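Local atomic coordinates of inorganic pyrophosphatase (Neisseria gonorrhoeae, PDB entry 5TEA), a protein that probably catalyses the magnesium-dependent hydrolysis of inorganic pyrophosphate to two phosphate ions, as a homohexamer of the PPase family. Residues 146-151 against 159-164; 78-83 against 110-115; 32-37 against 62-67; 100-105 against 167-172. All blocks are in the same frame, centred on the assembly; numbering follows the deposited sequence.

Overall arrangement
The four contacts meet in one mixed sheet. Interaction 2 holds the calcium site. Interaction 3 joins it through neighbouring strands: Val81 N and Gly66 O form a probable hydrogen bond of 2.7 Å, and the Tyr65 side chain is about 3 Å from that of Asp80 and about 6 Å from the calcium ion. Interaction 4 adjoins interaction 2 through a 2.8 Å salt bridge between Lys104 NZ and Asp113 OD2. Interaction 1 meets interaction 4 where strands 159-165 and 94-107 run side by side, and meets interaction 2 where Phe147 CZ lies 3.6 Å from Leu82 CD2. Its Tyr150 side chain is about 9 Å from the calcium ion. Interactions 3 and 4 do not touch.

Interaction 1: 146-151 against 159-164; sequences HFNHYK and TKVESW
In Asn148, CG stands anti to the carbonyl carbon (chi1 -83°). The amide lies beside Lys160 and Val161 of strand 159-165. In Thr159, OG1 sits between the backbone N and the carbonyl carbon (chi1 56°), on the side of Asn148 O. Asn148 OD1 accepts a nearly straight hydrogen bond from Val161 N at 2.8 Å, with the donor in the amide carbonyl plane. Asn148 ND2 donates to a water that also accepts from Lys160 NZ and donates to Val161 O. OD1 is thus bound directly, ND2 through the water. The contact joins helix 137-149 to strand 159-165 of the mixed sheet. Thr159 OG1 donates to Asn148 O at 2.9 Å from above the carbonyl plane. A second water donates to Thr159 OG1 and accepts a hydrogen bond from Lys151 N. The methyl Thr159 CG2 packs on Lys151 CD at 3.8 Å and obliquely against Tyr150 CE1. Tyr150 is a predicted substrate-binding residue. Phe147 CB meets Val161 CG2 at 4.0 Å, while the Phe147 ring packs on Met103 and Lys114.

Interaction 2: 78-83 against 110-115; sequences ELDVLL and EVDDKI. With CA (calcium ion), chain I.
Asp80 OD2 and Asp112 OD1 bind the same calcium ion, at 2.7 Å and 2.3 Å. This is the acidic metal site of the family I pyrophosphatase fold, beside the parallel pairing of strands 80-83 and 110-119. Both aspartates are also predicted magnesium ligands, so calcium probably occupies or overlaps a magnesium position. Glu78 O, two waters, Asp73 and Asp77 complete the calcium shell. One of these waters also donates to Asp113 O and accepts a hydrogen bond from Asp80 N. In the second shell, Lys114 NZ forms a salt bridge with Asp80 OD2 at 2.9 Å, on the anti side of OD2, 31° out of the carboxylate plane. The same ammonium donates to Asp112 O and forms a salt bridge with Asp112 OD2, weak as a hydrogen bond. A bend at chi4 (-62°) places NZ. Its charge probably offsets some of the carboxylates' negative charge. Farther out, Leu79 crosses Ile115 at about a right angle. Ile115 N donates to Asp80 O, and Leu82 N to Ile115 O at 2.8 Å.

Interaction 3: 32-37 against 62-67; sequences IPAGSN and PTNYGF
Ala34 CB rests on the peptide between Thr63 and Asn64, 3.5 Å from Thr63 C. Thr63 turns its own side chain away, and its OG1 donates to Asn64 O. In Asn64, CG stands anti to the carbonyl carbon (chi1 -53°), and OD1 accepts a hydrogen bond from Ala34 N at 2.9 Å. That bond is nearly straight at the hydrogen, but the donor lies above the amide carbonyl plane. OD1 also accepts one from Leu89 N, while ND2 donates to Thr85 OG1 and Leu83 O. Here strand 25-32 ends against strand 64-67, and a type II beta turn follows from Pro33 to Ser36. Tyr65 and Ile32 form an antiparallel hydrogen-bonded pair: Ile32 N gives to Tyr65 O at 2.9 Å, and Tyr65 N to Ile32 O at 3.0 Å. Their side chains lie side by side, CB to CB at 3.8 Å. Ile32 CD1 comes obliquely to the Tyr65 ring at CD2. Tyr65, a predicted substrate-binding residue, makes a weak hydrogen bond through OH with Lys114 NZ.

Interaction 4: 100-105 against 167-172; sequences IGVMKF and AEEAKK
Glu169 OE1 receives a hydrogen bond of 2.7 Å from a water that also accepts a hydrogen bond from Lys104 NZ at 2.8 Å. Lys172 NZ donates to the same water at 3.1 Å. One water thus joins a carboxylate to two ammonium groups. Lys104 NZ and Glu169 OE1 are 4.4 Å apart, beyond a direct salt bridge. The stronger partner of Lys104 NZ is Asp113, by a salt bridge. Glu169 is extended, with CG anti to the backbone N (chi1 -175°). The Lys104 chain is bent at chi2 and chi3, and its middle passes obliquely by the carboxylate, CD to OE1 at 3.7 Å. Nearby positive charge would be expected to favour an ionised Glu169. Beside these polar groups the contact is apolar. Ala170 CB sits against the strand backbone, 3.4 Å from Gly101 O, and meets Val102 CB at 3.7 Å. Val102 CG1 reaches between the backbone N and the carbonyl carbon of its own residue (chi1 54°) and lies beside Ala170 N and CA. It also approaches Glu169 CG. Ala167 lies near Gly101 through backbone atoms. The axes of strand 100-105 and helix 167-172 approach to 6.0 Å and cross at 64°. Ile100 and Gly101 pair together opposite Val116 of strand 110-119, a classic beta bulge, where the helix starts to pack on the sheet.

Interaction 1: 146-151 against 159-164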
loop_
_atom_site.group_PDB
_atom_site.type_symbol
_atom_site.label_atom_id
_atom_site.label_comp_id
_atom_site.label_asym_id
_atom_site.label_seq_id
_atom_site.Cartn_x
_atom_site.Cartn_y
_atom_site.Cartn_z
ATOM N N HIS B 146 -22.423 -0.454 -7.128
ATOM C CA HIS B 146 -21.328 -0.417 -8.087
ATOM C C HIS B 146 -21.806 -0.823 -9.472
ATOM O O HIS B 146 -21.595 -0.105 -10.453
ATOM C CB HIS B 146 -20.173 -1.328 -7.636
ATOM C CG HIS B 146 -19.081 -1.439 -8.658
ATOM N ND1 HIS B 146 -18.099 -0.482 -8.809
ATOM C CD2 HIS B 146 -18.863 -2.355 -9.629
ATOM C CE1 HIS B 146 -17.301 -0.827 -9.807
ATOM N NE2 HIS B 146 -17.755 -1.952 -10.332
ATOM N N PHE B 147 -22.430 -1.992 -9.576
ATOM C CA PHE B 147 -22.762 -2.482 -10.904
ATOM C C PHE B 147 -23.952 -1.762 -11.514
ATOM O O PHE B 147 -24.093 -1.781 -12.737
ATOM C CB PHE B 147 -22.985 -4.008 -10.860
ATOM C CG PHE B 147 -21.693 -4.767 -10.811
ATOM C CD1 PHE B 147 -20.913 -4.896 -11.954
ATOM C CD2 PHE B 147 -21.211 -5.283 -9.608
ATOM C CE1 PHE B 147 -19.674 -5.548 -11.921
ATOM C CE2 PHE B 147 -19.964 -5.931 -9.566
ATOM C CZ PHE B 147 -19.212 -6.080 -10.720
ATOM N N ASN B 148 -24.800 -1.125 -10.698
ATOM C CA ASN B 148 -25.880 -0.292 -11.221
ATOM C C ASN B 148 -25.379 1.039 -11.773
ATOM O O ASN B 148 -26.089 1.678 -12.561
ATOM C CB ASN B 148 -26.913 -0.003 -10.118
ATOM C CG ASN B 148 -27.911 -1.137 -9.946
ATOM O OD1 ASN B 148 -28.092 -1.946 -10.852
ATOM N ND2 ASN B 148 -28.592 -1.173 -8.798
ATOM N N HIS B 149 -24.172 1.458 -11.403
ATOM C CA HIS B 149 -23.734 2.811 -11.720
ATOM C C HIS B 149 -22.363 2.931 -12.384
ATOM O O HIS B 149 -21.951 4.057 -12.701
ATOM C CB HIS B 149 -23.737 3.646 -10.434
ATOM C CG HIS B 149 -25.107 3.893 -9.889
ATOM N ND1 HIS B 149 -25.941 4.862 -10.402
ATOM C CD2 HIS B 149 -25.803 3.278 -8.902
ATOM C CE1 HIS B 149 -27.085 4.849 -9.740
ATOM N NE2 HIS B 149 -27.030 3.897 -8.825
ATOM N N TYR B 150 -21.645 1.830 -12.616
ATOM C CA TYR B 150 -20.236 1.984 -12.977
ATOM C C TYR B 150 -20.021 2.520 -14.387
ATOM O O TYR B 150 -18.910 2.975 -14.693
ATOM C CB TYR B 150 -19.480 0.662 -12.796
ATOM C CG TYR B 150 -19.766 -0.390 -13.841
ATOM C CD1 TYR B 150 -20.978 -1.071 -13.859
ATOM C CD2 TYR B 150 -18.812 -0.718 -14.798
ATOM C CE1 TYR B 150 -21.231 -2.052 -14.809
ATOM C CE2 TYR B 150 -19.053 -1.691 -15.747
ATOM C CZ TYR B 150 -20.263 -2.357 -15.748
ATOM O OH TYR B 150 -20.506 -3.325 -16.694
ATOM N N LYS B 151 -21.045 2.535 -15.231
ATOM C CA LYS B 151 -20.941 3.181 -16.532
ATOM C C LYS B 151 -21.622 4.547 -16.566
ATOM O O LYS B 151 -21.816 5.104 -17.651
ATOM C CB LYS B 151 -21.522 2.270 -17.619
ATOM C CG LYS B 151 -20.743 0.967 -17.818
ATOM C CD LYS B 151 -21.376 0.121 -18.910
ATOM C CE LYS B 151 -20.482 -1.034 -19.330
ATOM N NZ LYS B 151 -19.394 -0.594 -20.250
ATOM N N THR B 159 -27.525 -0.837 -17.039
ATOM C CA THR B 159 -26.679 -1.542 -16.077
ATOM C C THR B 159 -27.586 -1.768 -14.872
ATOM O O THR B 159 -27.781 -0.850 -14.070
ATOM C CB THR B 159 -25.417 -0.750 -15.679
ATOM O OG1 THR B 159 -25.788 0.546 -15.169
ATOM C CG2 THR B 159 -24.476 -0.572 -16.873
ATOM N N LYS B 160 -28.161 -2.964 -14.739
ATOM C CA LYS B 160 -29.202 -3.173 -13.739
ATOM C C LYS B 160 -29.040 -4.519 -13.064
ATOM O O LYS B 160 -29.121 -5.562 -13.721
ATOM C CB LYS B 160 -30.599 -3.080 -14.350
ATOM C CG LYS B 160 -31.721 -3.264 -13.336
ATOM C CD LYS B 160 -31.561 -2.299 -12.170
ATOM C CE LYS B 160 -32.780 -2.320 -11.246
ATOM N NZ LYS B 160 -32.576 -1.437 -10.051
ATOM N N VAL B 161 -28.867 -4.489 -11.749
ATOM C CA VAL B 161 -28.944 -5.699 -10.933
ATOM C C VAL B 161 -30.414 -6.024 -10.698
ATOM O O VAL B 161 -31.138 -5.246 -10.065
ATOM C CB VAL B 161 -28.199 -5.525 -9.604
ATOM C CG1 VAL B 161 -28.387 -6.789 -8.747
ATOM C CG2 VAL B 161 -26.701 -5.204 -9.854
ATOM N N GLU B 162 -30.857 -7.170 -11.222
ATOM C CA GLU B 162 -32.267 -7.538 -11.213
ATOM C C GLU B 162 -32.674 -8.262 -9.943
ATOM O O GLU B 162 -33.812 -8.101 -9.490
ATOM C CB GLU B 162 -32.591 -8.436 -12.405
ATOM C CG GLU B 162 -32.259 -7.819 -13.751
ATOM C CD GLU B 162 -33.243 -6.733 -14.168
ATOM O OE1 GLU B 162 -34.145 -6.389 -13.378
ATOM O OE2 GLU B 162 -33.115 -6.221 -15.296
ATOM N N SER B 163 -31.763 -9.044 -9.371
ATOM C CA SER B 163 -32.031 -9.820 -8.166
ATOM C C SER B 163 -30.738 -10.478 -7.727
ATOM O O SER B 163 -29.754 -10.537 -8.471
ATOM C CB SER B 163 -33.097 -10.889 -8.393
ATOM O OG SER B 163 -32.608 -11.908 -9.253
ATOM N N TRP B 164 -30.769 -10.994 -6.502
ATOM C CA TRP B 164 -29.688 -11.786 -5.937
ATOM C C TRP B 164 -30.221 -13.193 -5.740
ATOM O O TRP B 164 -31.257 -13.373 -5.091
ATOM C CB TRP B 164 -29.219 -11.192 -4.617
ATOM C CG TRP B 164 -28.523 -9.887 -4.788
ATOM C CD1 TRP B 164 -29.067 -8.648 -4.671
ATOM C CD2 TRP B 164 -27.138 -9.695 -5.090
ATOM N NE1 TRP B 164 -28.101 -7.684 -4.874
ATOM C CE2 TRP B 164 -26.911 -8.302 -5.141
ATOM C CE3 TRP B 164 -26.070 -10.560 -5.328
ATOM C CZ2 TRP B 164 -25.668 -7.763 -5.410
ATOM C CZ3 TRP B 164 -24.829 -10.019 -5.595
ATOM C CH2 TRP B 164 -24.638 -8.639 -5.634
HETATM O O HOH W 1 -30.789 -2.950 -8.666
HETATM O O HOH W 2 -23.933 2.501 -15.050
#

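Interaction 2: 78-83 against 110-115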
loop_
_atom_site.group_PDB
_atom_site.type_symbol
_atom_site.label_atom_id
_atom_site.label_comp_id
_atom_site.label_asym_id
_atom_site.label_seq_id
_atom_site.Cartn_x
_atom_site.Cartn_y
_atom_site.Cartn_z
ATOM N N GLU B 78 -17.593 -14.740 -21.548
ATOM C CA GLU B 78 -17.310 -15.714 -20.497
ATOM C C GLU B 78 -18.133 -15.401 -19.244
ATOM O O GLU B 78 -18.475 -14.246 -18.975
ATOM C CB GLU B 78 -15.818 -15.730 -20.161
ATOM N N LEU B 79 -18.495 -16.450 -18.503
ATOM C CA LEU B 79 -19.325 -16.275 -17.309
ATOM C C LEU B 79 -18.488 -15.652 -16.202
ATOM O O LEU B 79 -17.473 -16.224 -15.795
ATOM C CB LEU B 79 -19.908 -17.617 -16.853
ATOM C CG LEU B 79 -20.787 -17.618 -15.595
ATOM C CD1 LEU B 79 -21.863 -16.551 -15.675
ATOM C CD2 LEU B 79 -21.430 -19.015 -15.393
ATOM N N ASP B 80 -18.898 -14.472 -15.733
ATOM C CA ASP B 80 -18.090 -13.686 -14.815
ATOM C C ASP B 80 -18.278 -14.154 -13.377
ATOM O O ASP B 80 -19.275 -14.791 -13.027
ATOM C CB ASP B 80 -18.445 -12.207 -14.896
ATOM C CG ASP B 80 -18.424 -11.679 -16.298
ATOM O OD1 ASP B 80 -17.426 -11.890 -17.030
ATOM O OD2 ASP B 80 -19.422 -11.028 -16.646
ATOM N N VAL B 81 -17.294 -13.820 -12.541
ATOM C CA VAL B 81 -17.251 -14.212 -11.134
ATOM C C VAL B 81 -16.897 -13.001 -10.284
ATOM O O VAL B 81 -15.925 -12.296 -10.583
ATOM C CB VAL B 81 -16.227 -15.333 -10.873
ATOM C CG1 VAL B 81 -16.158 -15.657 -9.366
ATOM C CG2 VAL B 81 -16.586 -16.586 -11.667
ATOM N N LEU B 82 -17.692 -12.763 -9.237
ATOM C CA LEU B 82 -17.355 -11.863 -8.143
ATOM C C LEU B 82 -16.786 -12.721 -7.015
ATOM O O LEU B 82 -17.521 -13.480 -6.380
ATOM C CB LEU B 82 -18.594 -11.089 -7.687
ATOM C CG LEU B 82 -19.362 -10.388 -8.823
ATOM C CD1 LEU B 82 -20.540 -9.588 -8.272
ATOM C CD2 LEU B 82 -18.425 -9.460 -9.620
ATOM N N LEU B 83 -15.474 -12.618 -6.781
ATOM C CA LEU B 83 -14.783 -13.427 -5.785
ATOM C C LEU B 83 -14.444 -12.541 -4.597
ATOM O O LEU B 83 -13.659 -11.591 -4.732
ATOM C CB LEU B 83 -13.518 -14.049 -6.372
ATOM C CG LEU B 83 -12.685 -14.880 -5.387
ATOM C CD1 LEU B 83 -13.376 -16.218 -5.123
ATOM C CD2 LEU B 83 -11.272 -15.079 -5.926
ATOM N N GLU B 110 -28.329 -7.225 -22.626
ATOM C CA GLU B 110 -28.008 -8.647 -22.604
ATOM C C GLU B 110 -27.934 -9.132 -21.166
ATOM O O GLU B 110 -27.561 -8.382 -20.261
ATOM C CB GLU B 110 -26.665 -8.940 -23.303
ATOM C CG GLU B 110 -26.585 -8.466 -24.763
ATOM C CD GLU B 110 -27.093 -9.500 -25.742
ATOM O OE1 GLU B 110 -26.957 -9.278 -26.963
ATOM O OE2 GLU B 110 -27.625 -10.537 -25.291
ATOM N N VAL B 111 -28.266 -10.408 -20.957
ATOM C CA VAL B 111 -28.025 -11.027 -19.662
ATOM C C VAL B 111 -26.523 -11.119 -19.442
ATOM O O VAL B 111 -25.779 -11.555 -20.328
ATOM C CB VAL B 111 -28.688 -12.414 -19.599
ATOM C CG1 VAL B 111 -28.346 -13.120 -18.273
ATOM C CG2 VAL B 111 -30.207 -12.287 -19.785
ATOM N N ASP B 112 -26.065 -10.701 -18.260
ATOM C CA ASP B 112 -24.636 -10.738 -17.935
ATOM C C ASP B 112 -24.464 -11.077 -16.452
ATOM O O ASP B 112 -23.873 -10.329 -15.677
ATOM C CB ASP B 112 -23.970 -9.410 -18.287
ATOM C CG ASP B 112 -22.454 -9.493 -18.264
ATOM O OD1 ASP B 112 -21.920 -10.606 -18.427
ATOM O OD2 ASP B 112 -21.799 -8.451 -18.062
ATOM N N ASP B 113 -24.992 -12.236 -16.058
ATOM C CA ASP B 113 -24.988 -12.646 -14.658
ATOM C C ASP B 113 -23.565 -12.839 -14.157
ATOM O O ASP B 113 -22.650 -13.151 -14.923
ATOM C CB ASP B 113 -25.754 -13.962 -14.470
ATOM C CG ASP B 113 -27.219 -13.854 -14.839
ATOM O OD1 ASP B 113 -27.777 -12.740 -14.755
ATOM O OD2 ASP B 113 -27.826 -14.900 -15.199
ATOM N N LYS B 114 -23.393 -12.709 -12.840
ATOM C CA LYS B 114 -22.092 -12.861 -12.202
ATOM C C LYS B 114 -22.233 -13.778 -10.994
ATOM O O LYS B 114 -23.040 -13.514 -10.098
ATOM C CB LYS B 114 -21.523 -11.486 -11.823
ATOM C CG LYS B 114 -21.653 -10.507 -13.002
ATOM C CD LYS B 114 -20.674 -9.371 -12.983
ATOM C CE LYS B 114 -21.058 -8.354 -14.056
ATOM N NZ LYS B 114 -20.992 -8.947 -15.422
ATOM N N ILE B 115 -21.491 -14.874 -11.003
ATOM C CA ILE B 115 -21.533 -15.853 -9.913
ATOM C C ILE B 115 -20.755 -15.283 -8.740
ATOM O O ILE B 115 -19.657 -14.749 -8.927
ATOM C CB ILE B 115 -20.931 -17.191 -10.372
ATOM C CG1 ILE B 115 -21.534 -17.621 -11.716
ATOM C CG2 ILE B 115 -21.149 -18.288 -9.317
ATOM C CD1 ILE B 115 -23.066 -17.792 -11.641
HETATM CA CA CA I . -20.300 -12.110 -18.920
HETATM O O HOH W 3 -21.376 -13.404 -17.209
HETATM O O HOH W 4 -19.224 -10.431 -18.789
#

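Interaction 3: 32-37 against 62-67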
loop_
_atom_site.group_PDB
_atom_site.type_symbol
_atom_site.label_atom_id
_atom_site.label_comp_id
_atom_site.label_asym_id
_atom_site.label_seq_id
_atom_site.Cartn_x
_atom_site.Cartn_y
_atom_site.Cartn_z
ATOM N N ILE B 32 -9.121 -9.376 -12.134
ATOM C CA ILE B 32 -8.981 -8.029 -11.599
ATOM C C ILE B 32 -8.907 -8.101 -10.082
ATOM O O ILE B 32 -9.838 -8.598 -9.445
ATOM C CB ILE B 32 -10.153 -7.115 -11.999
ATOM C CG1 ILE B 32 -10.321 -7.050 -13.519
ATOM C CG2 ILE B 32 -9.892 -5.699 -11.449
ATOM C CD1 ILE B 32 -11.611 -6.276 -13.957
ATOM N N PRO B 33 -7.858 -7.576 -9.453
ATOM C CA PRO B 33 -7.857 -7.458 -7.987
ATOM C C PRO B 33 -8.933 -6.501 -7.498
ATOM O O PRO B 33 -9.173 -5.447 -8.096
ATOM C CB PRO B 33 -6.464 -6.892 -7.679
ATOM C CG PRO B 33 -5.652 -7.108 -8.951
ATOM C CD PRO B 33 -6.638 -7.008 -10.055
ATOM N N ALA B 34 -9.568 -6.865 -6.386
ATOM C CA ALA B 34 -10.457 -5.932 -5.708
ATOM C C ALA B 34 -9.729 -4.619 -5.462
ATOM O O ALA B 34 -8.547 -4.614 -5.122
ATOM C CB ALA B 34 -10.910 -6.507 -4.366
ATOM N N GLY B 35 -10.446 -3.508 -5.617
ATOM C CA GLY B 35 -9.870 -2.193 -5.439
ATOM C C GLY B 35 -9.154 -1.620 -6.644
ATOM O O GLY B 35 -8.686 -0.475 -6.576
ATOM N N SER B 36 -9.049 -2.364 -7.744
ATOM C CA SER B 36 -8.395 -1.867 -8.950
ATOM C C SER B 36 -9.399 -1.188 -9.879
ATOM O O SER B 36 -10.538 -1.643 -10.019
ATOM C CB SER B 36 -7.698 -3.017 -9.686
ATOM O OG SER B 36 -7.142 -2.586 -10.909
ATOM N N ASN B 37 -8.981 -0.085 -10.517
ATOM C CA ASN B 37 -9.778 0.495 -11.596
ATOM C C ASN B 37 -9.241 0.121 -12.969
ATOM O O ASN B 37 -9.520 0.815 -13.958
ATOM C CB ASN B 37 -9.890 2.021 -11.463
ATOM C CG ASN B 37 -8.551 2.731 -11.619
ATOM O OD1 ASN B 37 -7.512 2.204 -11.234
ATOM N ND2 ASN B 37 -8.576 3.946 -12.183
ATOM N N PRO B 62 -15.371 -3.571 -6.449
ATOM C CA PRO B 62 -15.563 -3.807 -5.009
ATOM C C PRO B 62 -15.175 -5.205 -4.559
ATOM O O PRO B 62 -14.992 -5.412 -3.349
ATOM C CB PRO B 62 -17.073 -3.564 -4.814
ATOM C CG PRO B 62 -17.676 -3.932 -6.154
ATOM C CD PRO B 62 -16.652 -3.503 -7.176
ATOM N N THR B 63 -15.075 -6.170 -5.476
ATOM C CA THR B 63 -14.592 -7.517 -5.184
ATOM C C THR B 63 -13.552 -7.870 -6.231
ATOM O O THR B 63 -13.396 -7.163 -7.218
ATOM C CB THR B 63 -15.710 -8.567 -5.243
ATOM O OG1 THR B 63 -16.064 -8.782 -6.618
ATOM C CG2 THR B 63 -16.944 -8.083 -4.470
ATOM N N ASN B 64 -12.861 -8.990 -6.041
ATOM C CA ASN B 64 -12.068 -9.503 -7.151
ATOM C C ASN B 64 -13.020 -9.903 -8.269
ATOM O O ASN B 64 -14.191 -10.216 -8.028
ATOM C CB ASN B 64 -11.214 -10.694 -6.715
ATOM C CG ASN B 64 -10.369 -10.385 -5.508
ATOM O OD1 ASN B 64 -9.344 -9.685 -5.605
ATOM N ND2 ASN B 64 -10.772 -10.912 -4.357
ATOM N N TYR B 65 -12.519 -9.873 -9.503
ATOM C CA TYR B 65 -13.345 -10.134 -10.674
ATOM C C TYR B 65 -12.681 -11.210 -11.518
ATOM O O TYR B 65 -11.509 -11.079 -11.880
ATOM C CB TYR B 65 -13.528 -8.851 -11.488
ATOM C CG TYR B 65 -14.656 -8.864 -12.493
ATOM C CD1 TYR B 65 -15.943 -8.468 -12.130
ATOM C CD2 TYR B 65 -14.428 -9.220 -13.818
ATOM C CE1 TYR B 65 -16.970 -8.457 -13.051
ATOM C CE2 TYR B 65 -15.458 -9.201 -14.749
ATOM C CZ TYR B 65 -16.723 -8.817 -14.354
ATOM O OH TYR B 65 -17.754 -8.783 -15.261
ATOM N N GLY B 66 -13.416 -12.274 -11.828
ATOM C CA GLY B 66 -12.828 -13.333 -12.633
ATOM C C GLY B 66 -13.803 -14.038 -13.551
ATOM O O GLY B 66 -14.888 -13.518 -13.821
ATOM N N PHE B 67 -13.454 -15.237 -14.020
ATOM C CA PHE B 67 -14.375 -15.978 -14.876
ATOM C C PHE B 67 -14.250 -17.469 -14.608
ATOM O O PHE B 67 -13.287 -17.938 -14.001
ATOM C CB PHE B 67 -14.129 -15.697 -16.361
ATOM C CG PHE B 67 -12.842 -16.270 -16.897
ATOM C CD1 PHE B 67 -11.638 -15.579 -16.749
ATOM C CD2 PHE B 67 -12.833 -17.479 -17.576
ATOM C CE1 PHE B 67 -10.452 -16.093 -17.258
ATOM C CE2 PHE B 67 -11.638 -18.002 -18.081
ATOM C CZ PHE B 67 -10.452 -17.303 -17.923
#

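Interaction 4: 100-105 against 167-172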
loop_
_atom_site.group_PDB
_atom_site.type_symbol
_atom_site.label_atom_id
_atom_site.label_comp_id
_atom_site.label_asym_id
_atom_site.label_seq_id
_atom_site.Cartn_x
_atom_site.Cartn_y
_atom_site.Cartn_z
ATOM N N ILE B 100 -21.547 -19.245 -3.773
ATOM C CA ILE B 100 -22.468 -18.863 -2.704
ATOM C C ILE B 100 -23.694 -18.099 -3.185
ATOM O O ILE B 100 -24.608 -17.869 -2.372
ATOM C CB ILE B 100 -21.774 -18.074 -1.563
ATOM C CG1 ILE B 100 -21.325 -16.683 -2.031
ATOM C CG2 ILE B 100 -20.640 -18.897 -0.916
ATOM C CD1 ILE B 100 -20.893 -15.771 -0.886
ATOM N N GLY B 101 -23.781 -17.729 -4.461
ATOM C CA GLY B 101 -24.939 -17.011 -4.956
ATOM C C GLY B 101 -24.704 -16.522 -6.375
ATOM O O GLY B 101 -23.686 -16.841 -7.001
ATOM N N VAL B 102 -25.668 -15.755 -6.882
ATOM C CA VAL B 102 -25.542 -15.153 -8.211
ATOM C C VAL B 102 -26.143 -13.762 -8.198
ATOM O O VAL B 102 -27.207 -13.533 -7.611
ATOM C CB VAL B 102 -26.167 -16.035 -9.315
ATOM C CG1 VAL B 102 -27.640 -16.408 -9.004
ATOM C CG2 VAL B 102 -26.000 -15.396 -10.696
ATOM N N MET B 103 -25.424 -12.817 -8.808
ATOM C CA MET B 103 -25.960 -11.493 -9.076
ATOM C C MET B 103 -26.576 -11.530 -10.471
ATOM O O MET B 103 -25.847 -11.582 -11.462
ATOM C CB MET B 103 -24.855 -10.437 -8.978
ATOM C CG MET B 103 -25.389 -9.029 -9.049
ATOM S SD MET B 103 -24.060 -7.809 -8.999
ATOM C CE MET B 103 -23.500 -7.867 -10.696
ATOM N N LYS B 104 -27.919 -11.554 -10.550
ATOM C CA LYS B 104 -28.583 -11.486 -11.845
ATOM C C LYS B 104 -28.484 -10.067 -12.385
ATOM O O LYS B 104 -28.878 -9.110 -11.711
ATOM C CB LYS B 104 -30.051 -11.899 -11.733
ATOM C CG LYS B 104 -30.231 -13.348 -11.313
ATOM C CD LYS B 104 -29.799 -14.303 -12.412
ATOM C CE LYS B 104 -30.778 -14.270 -13.580
ATOM N NZ LYS B 104 -30.500 -15.296 -14.623
ATOM N N PHE B 105 -27.983 -9.930 -13.610
ATOM C CA PHE B 105 -27.520 -8.624 -14.062
ATOM C C PHE B 105 -27.768 -8.489 -15.553
ATOM O O PHE B 105 -27.559 -9.431 -16.321
ATOM C CB PHE B 105 -26.035 -8.455 -13.738
ATOM C CG PHE B 105 -25.481 -7.088 -14.030
ATOM C CD1 PHE B 105 -25.942 -5.971 -13.353
ATOM C CD2 PHE B 105 -24.457 -6.938 -14.947
ATOM C CE1 PHE B 105 -25.411 -4.704 -13.625
ATOM C CE2 PHE B 105 -23.901 -5.683 -15.218
ATOM C CZ PHE B 105 -24.381 -4.568 -14.553
ATOM N N ALA B 167 -27.317 -20.253 -4.209
ATOM C CA ALA B 167 -26.333 -21.101 -4.874
ATOM C C ALA B 167 -26.981 -22.059 -5.866
ATOM O O ALA B 167 -26.362 -22.406 -6.881
ATOM C CB ALA B 167 -25.512 -21.885 -3.848
ATOM N N GLU B 168 -28.216 -22.491 -5.601
ATOM C CA GLU B 168 -28.856 -23.410 -6.537
ATOM C C GLU B 168 -29.211 -22.701 -7.841
ATOM O O GLU B 168 -28.978 -23.246 -8.927
ATOM C CB GLU B 168 -30.075 -24.065 -5.896
ATOM C CG GLU B 168 -29.709 -25.142 -4.844
ATOM C CD GLU B 168 -28.648 -26.145 -5.339
ATOM O OE1 GLU B 168 -27.571 -26.242 -4.707
ATOM O OE2 GLU B 168 -28.891 -26.835 -6.360
ATOM N N GLU B 169 -29.740 -21.472 -7.763
ATOM C CA GLU B 169 -29.928 -20.690 -8.985
ATOM C C GLU B 169 -28.594 -20.419 -9.677
ATOM O O GLU B 169 -28.513 -20.454 -10.914
ATOM C CB GLU B 169 -30.657 -19.366 -8.699
ATOM C CG GLU B 169 -30.971 -18.580 -9.999
ATOM C CD GLU B 169 -31.757 -17.279 -9.800
ATOM O OE1 GLU B 169 -32.163 -16.667 -10.817
ATOM O OE2 GLU B 169 -31.981 -16.862 -8.647
ATOM N N ALA B 170 -27.540 -20.132 -8.903
ATOM C CA ALA B 170 -26.221 -19.913 -9.503
ATOM C C ALA B 170 -25.738 -21.152 -10.249
ATOM O O ALA B 170 -25.172 -21.045 -11.340
ATOM C CB ALA B 170 -25.209 -19.507 -8.431
ATOM N N LYS B 171 -25.981 -22.341 -9.692
ATOM C CA LYS B 171 -25.585 -23.570 -10.378
ATOM C C LYS B 171 -26.322 -23.736 -11.698
ATOM O O LYS B 171 -25.751 -24.228 -12.679
ATOM C CB LYS B 171 -25.845 -24.779 -9.485
ATOM C CG LYS B 171 -24.869 -24.898 -8.336
ATOM C CD LYS B 171 -25.247 -26.061 -7.429
ATOM C CE LYS B 171 -24.474 -26.022 -6.117
ATOM N NZ LYS B 171 -24.965 -27.074 -5.176
ATOM N N LYS B 172 -27.603 -23.376 -11.734
ATOM C CA LYS B 172 -28.344 -23.505 -12.979
ATOM C C LYS B 172 -27.753 -22.598 -14.048
ATOM O O LYS B 172 -27.599 -23.006 -15.206
ATOM C CB LYS B 172 -29.818 -23.192 -12.737
ATOM C CG LYS B 172 -30.681 -23.294 -13.984
ATOM C CD LYS B 172 -32.135 -22.983 -13.671
ATOM C CE LYS B 172 -32.289 -21.555 -13.164
ATOM N NZ LYS B 172 -31.767 -20.545 -14.136
HETATM O O HOH W 5 -31.625 -17.504 -13.343
#